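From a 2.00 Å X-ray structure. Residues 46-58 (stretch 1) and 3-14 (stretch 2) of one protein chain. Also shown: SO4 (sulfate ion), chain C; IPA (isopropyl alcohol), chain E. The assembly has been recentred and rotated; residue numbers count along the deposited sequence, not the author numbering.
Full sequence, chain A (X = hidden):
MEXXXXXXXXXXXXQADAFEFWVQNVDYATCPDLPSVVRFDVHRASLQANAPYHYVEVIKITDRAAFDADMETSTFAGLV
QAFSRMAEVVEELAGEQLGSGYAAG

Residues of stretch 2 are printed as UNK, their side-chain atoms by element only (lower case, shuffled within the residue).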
# COMPACT_ATOMS: atom_id res chain seq x y z
N SER A 46 -2.13 5.44 13.34
CA SER A 46 -2.72 6.28 14.38
C SER A 46 -3.12 5.40 15.53
O SER A 46 -3.61 4.27 15.31
CB SER A 46 -4.01 6.94 13.88
OG SER A 46 -4.57 7.76 14.90
N LEU A 47 -2.94 5.91 16.74
CA LEU A 47 -3.45 5.24 17.93
C LEU A 47 -4.36 6.16 18.76
O LEU A 47 -4.49 5.95 19.95
CB LEU A 47 -2.31 4.61 18.76
CG LEU A 47 -1.68 3.32 18.22
CD1 LEU A 47 -0.51 2.86 19.08
CD2 LEU A 47 -2.71 2.18 18.05
N GLN A 48 -4.96 7.16 18.13
CA GLN A 48 -6.06 7.94 18.72
C GLN A 48 -7.24 6.99 18.95
O GLN A 48 -7.61 6.26 18.04
CB GLN A 48 -6.50 9.07 17.77
CG GLN A 48 -5.52 10.24 17.65
CD GLN A 48 -6.03 11.35 16.70
OE1 GLN A 48 -7.08 11.95 16.96
NE2 GLN A 48 -5.29 11.60 15.60
N ALA A 49 -7.84 6.99 20.13
CA ALA A 49 -8.94 6.04 20.40
C ALA A 49 -10.02 6.09 19.32
O ALA A 49 -10.44 5.05 18.81
CB ALA A 49 -9.55 6.26 21.80
N ASN A 50 -10.45 7.29 18.95
CA ASN A 50 -11.58 7.43 18.04
C ASN A 50 -11.19 7.60 16.56
O ASN A 50 -12.02 8.04 15.75
CB ASN A 50 -12.50 8.57 18.51
CG ASN A 50 -12.87 8.45 19.99
OD1 ASN A 50 -12.72 9.41 20.76
ND2 ASN A 50 -13.34 7.27 20.40
N ALA A 51 -9.96 7.22 16.21
CA ALA A 51 -9.50 7.25 14.81
C ALA A 51 -10.38 6.34 13.93
O ALA A 51 -10.77 5.24 14.34
CB ALA A 51 -8.02 6.81 14.72
N PRO A 52 -10.71 6.80 12.72
CA PRO A 52 -11.44 5.93 11.80
C PRO A 52 -10.67 4.65 11.44
O PRO A 52 -11.28 3.67 11.05
CB PRO A 52 -11.65 6.82 10.58
CG PRO A 52 -10.56 7.86 10.69
CD PRO A 52 -10.46 8.13 12.14
N TYR A 53 -9.34 4.69 11.55
CA TYR A 53 -8.51 3.49 11.40
C TYR A 53 -7.17 3.70 12.07
O TYR A 53 -6.72 4.84 12.18
CB TYR A 53 -8.31 3.10 9.93
CG TYR A 53 -7.51 4.09 9.11
CD1 TYR A 53 -6.13 3.92 8.91
CD2 TYR A 53 -8.12 5.19 8.56
CE1 TYR A 53 -5.39 4.86 8.14
CE2 TYR A 53 -7.41 6.12 7.81
CZ TYR A 53 -6.05 5.95 7.60
OH TYR A 53 -5.37 6.90 6.84
N HIS A 54 -6.55 2.61 12.54
CA HIS A 54 -5.27 2.66 13.27
C HIS A 54 -4.11 2.12 12.47
O HIS A 54 -2.96 2.55 12.64
CB HIS A 54 -5.40 1.91 14.61
CG HIS A 54 -6.58 2.37 15.40
ND1 HIS A 54 -6.58 3.55 16.11
CD2 HIS A 54 -7.83 1.87 15.49
CE1 HIS A 54 -7.77 3.74 16.64
NE2 HIS A 54 -8.55 2.73 16.29
N TYR A 55 -4.42 1.18 11.58
CA TYR A 55 -3.39 0.45 10.84
C TYR A 55 -3.75 0.37 9.39
O TYR A 55 -4.92 0.50 9.02
CB TYR A 55 -3.16 -0.97 11.40
CG TYR A 55 -2.60 -0.96 12.81
CD1 TYR A 55 -1.22 -0.93 13.04
CD2 TYR A 55 -3.46 -0.95 13.91
CE1 TYR A 55 -0.71 -0.90 14.35
CE2 TYR A 55 -2.96 -0.91 15.23
CZ TYR A 55 -1.60 -0.87 15.44
OH TYR A 55 -1.14 -0.85 16.73
N VAL A 56 -2.72 0.19 8.56
CA VAL A 56 -2.92 -0.08 7.16
C VAL A 56 -2.13 -1.33 6.82
O VAL A 56 -0.96 -1.45 7.22
CB VAL A 56 -2.37 1.08 6.28
CG1 VAL A 56 -2.62 0.74 4.82
CG2 VAL A 56 -3.04 2.41 6.63
N GLU A 57 -2.73 -2.27 6.10
CA GLU A 57 -1.95 -3.39 5.60
C GLU A 57 -1.90 -3.36 4.07
O GLU A 57 -2.87 -2.94 3.43
CB GLU A 57 -2.47 -4.73 6.15
CG GLU A 57 -3.74 -5.27 5.50
CD GLU A 57 -4.32 -6.50 6.24
OE1 GLU A 57 -3.68 -7.06 7.16
OE2 GLU A 57 -5.44 -6.90 5.89
N VAL A 58 -0.76 -3.77 3.53
CA VAL A 58 -0.50 -3.81 2.10
C VAL A 58 -0.20 -5.26 1.71
O VAL A 58 0.77 -5.86 2.19
CB VAL A 58 0.69 -2.88 1.71
CG1 VAL A 58 0.87 -2.83 0.17
CG2 VAL A 58 0.47 -1.46 2.26
N UNK A 3 -2.54 -5.74 -5.77
CA UNK A 3 -2.30 -5.25 -4.43
C UNK A 3 -3.64 -5.01 -3.79
O UNK A 3 -4.54 -4.45 -4.42
c UNK A 3 -1.41 -3.33 -3.04
o UNK A 3 -0.15 -4.26 -4.88
c UNK A 3 -1.48 -3.96 -4.44
N UNK A 4 -3.77 -5.47 -2.56
CA UNK A 4 -4.94 -5.22 -1.74
C UNK A 4 -4.46 -4.47 -0.51
O UNK A 4 -3.48 -4.86 0.10
c UNK A 4 -6.10 -7.32 -2.55
c UNK A 4 -5.64 -6.53 -1.32
c UNK A 4 -6.81 -6.23 -0.37
c UNK A 4 -6.51 -8.74 -2.24
N UNK A 5 -5.16 -3.38 -0.17
CA UNK A 5 -4.81 -2.54 0.95
C UNK A 5 -6.04 -2.42 1.83
O UNK A 5 -7.14 -2.18 1.32
c UNK A 5 -4.37 -1.13 0.46
c UNK A 5 -4.24 -0.13 1.63
c UNK A 5 -3.04 -1.24 -0.30
c UNK A 5 -2.72 -0.02 -1.18
N UNK A 6 -5.88 -2.63 3.14
CA UNK A 6 -6.98 -2.45 4.10
C UNK A 6 -6.67 -1.38 5.15
O UNK A 6 -5.56 -1.31 5.65
c UNK A 6 -7.26 -3.75 4.88
n UNK A 6 -7.03 -6.10 4.02
c UNK A 6 -8.73 -5.03 3.17
n UNK A 6 -8.68 -6.31 2.66
c UNK A 6 -7.63 -6.93 3.18
c UNK A 6 -7.70 -4.90 4.04
N UNK A 7 -7.67 -0.56 5.47
CA UNK A 7 -7.61 0.27 6.65
C UNK A 7 -8.15 -0.63 7.74
O UNK A 7 -9.17 -1.31 7.53
c UNK A 7 -8.04 2.49 5.44
n UNK A 7 -9.55 5.78 4.29
c UNK A 7 -8.51 1.50 6.51
c UNK A 7 -8.43 4.79 4.52
c UNK A 7 -9.01 3.63 5.34
N UNK A 8 -7.46 -0.65 8.87
CA UNK A 8 -7.81 -1.54 9.99
C UNK A 8 -8.07 -0.73 11.24
O UNK A 8 -7.22 0.04 11.66
c UNK A 8 -6.65 -2.54 10.26
c UNK A 8 -6.89 -3.28 11.61
c UNK A 8 -6.51 -3.52 9.07
c UNK A 8 -5.18 -4.25 9.02
N UNK A 9 -9.24 -0.92 11.86
CA UNK A 9 -9.55 -0.22 13.09
C UNK A 9 -9.57 -1.20 14.26
O UNK A 9 -10.28 -2.19 14.20
n UNK A 9 -13.56 1.04 14.23
n UNK A 9 -14.88 -0.23 15.63
c UNK A 9 -12.60 2.09 13.92
n UNK A 9 -13.66 1.48 16.52
c UNK A 9 -14.02 0.76 15.46
c UNK A 9 -11.16 1.57 13.98
c UNK A 9 -10.91 0.47 12.97
N UNK A 10 -8.81 -0.91 15.32
CA UNK A 10 -8.87 -1.67 16.56
C UNK A 10 -10.16 -1.34 17.27
O UNK A 10 -10.58 -0.18 17.28
c UNK A 10 -6.26 -1.56 16.98
c UNK A 10 -5.25 -1.36 18.15
c UNK A 10 -6.08 -2.93 16.36
c UNK A 10 -7.70 -1.33 17.46
N UNK A 11 -10.82 -2.33 17.85
CA UNK A 11 -11.97 -2.08 18.70
C UNK A 11 -11.52 -1.32 19.95
O UNK A 11 -12.26 -0.52 20.52
c UNK A 11 -13.30 -6.26 16.70
c UNK A 11 -12.64 -3.40 19.10
c UNK A 11 -13.17 -4.20 17.93
c UNK A 11 -14.50 -4.34 15.94
c UNK A 11 -14.02 -3.61 17.00
c UNK A 11 -12.82 -5.53 17.76
c UNK A 11 -14.14 -5.67 15.79
N UNK A 12 -10.29 -1.54 20.36
CA UNK A 12 -9.81 -0.92 21.57
C UNK A 12 -8.32 -0.70 21.47
O UNK A 12 -7.57 -1.67 21.42
c UNK A 12 -9.47 -1.49 23.99
o UNK A 12 -9.11 -2.44 24.72
c UNK A 12 -10.13 -1.87 22.72
o UNK A 12 -9.31 -0.27 24.26
N UNK A 13 -7.88 0.57 21.46
CA UNK A 13 -6.46 0.86 21.25
C UNK A 13 -5.60 0.39 22.41
O UNK A 13 -4.41 0.21 22.24
c UNK A 13 -6.64 2.80 19.61
c UNK A 13 -6.62 3.31 22.06
c UNK A 13 -6.12 2.38 20.96
N UNK A 14 -6.20 0.17 23.58
CA UNK A 14 -5.45 -0.49 24.68
C UNK A 14 -4.84 -1.81 24.23
O UNK A 14 -3.77 -2.21 24.71
c UNK A 14 -6.33 -0.66 25.93
S SO4 C . -6.51 10.19 22.05
O1 SO4 C . -6.80 8.75 22.10
O2 SO4 C . -6.88 10.75 23.35
O3 SO4 C . -5.08 10.41 21.73
O4 SO4 C . -7.30 10.86 21.02
C1 IPA E . -0.41 2.78 22.93
C2 IPA E . -1.88 2.42 23.09
C3 IPA E . -2.56 3.32 24.11
O2 IPA E . -1.97 1.08 23.50
O HOH W 1 -11.60 4.06 16.59
O HOH W 2 -11.26 2.08 19.04

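Position 3 has three side-chain atoms, one carbon carrying an oxygen and a carbon. That beta-branched hydroxyl pattern is Thr3; its CG2 lies 4.0 Å from Val58 CG1.

Position 4 has four carbons forked at the first, one arm two carbons long, the isoleucine pattern. The side chain of Ile4 makes no close contact with stretch 1.

Position 5 repeats that fork, so it is Ile5. Its CG2 lies 3.7 Å from Val56 CG1, and its CG1 4.2 Å from Val58 CG1.

Position 6 carries one carbon and then a five-membered ring of three carbons and two nitrogens, which only histidine has. In His6, ND1 donates to Glu57 OE2 at 2.6 Å (154° at the hydrogen), with the carboxylate oxygen near the ring plane, where the nitrogen's hydrogen points.

Position 7 is an unbranched row of four carbons ending in nitrogen: Lys7. Its chain is extended, chi2 to chi4 all t, and CD sits over one face of the Tyr53 ring, 4.0 Å from the centroid and 24° off the normal, a CH-pi contact.

Position 8 again shows four carbons with the isoleucine fork. Ile8 packs CB against Tyr55 CB at 4.0 Å, and its CD1 reaches Glu57 CD at 3.7 Å.

Position 9 has three carbons, a nitrogen, and a carbon bearing two more nitrogens, a guanidinium. Arg9 places CD 3.5 Å from Pro52 O.

Position 10 has four carbons forked at the second, hence Leu10; its CD1 is 3.7 Å from Tyr55 CE2, at the ring edge.

Position 11, one carbon and a six-carbon ring, is Phe11, pointing away. Position 12, two carbons with two oxygens on the second, fits the acid Asp12, also pointing away.

Position 13 has three carbons, forked at the first. Val13 points toward stretch 1: CG1 lies over a face of the His54 ring, 3.3 Å from CE1, and CG2 is 4.2 Å from Ala49 CB.

Position 14 has a single carbon, Ala14, beyond reach of stretch 1.

The contact rests on an antiparallel pairing, with strand directions 150° apart. His6 N donates to Glu57 O and Glu57 N to His6 O, both at 3.0 Å; Ile8 N donates to Tyr55 O at 2.8 Å, and Tyr55 N to Ile8 O at 3.0 Å. Ile8 O also accepts from His54 N at 2.8 Å. Side chains alternate: Val56, Val58, Ile5 and Lys7 share one sheet face, Tyr55, Glu57, His6 and Ile8 the other. Beyond the ladder, Val13 extends the packing to the turn at Ala49. Together the stretches bury 920 Å².

Stretch 2 (3-14) TIIHKIRLFDVA
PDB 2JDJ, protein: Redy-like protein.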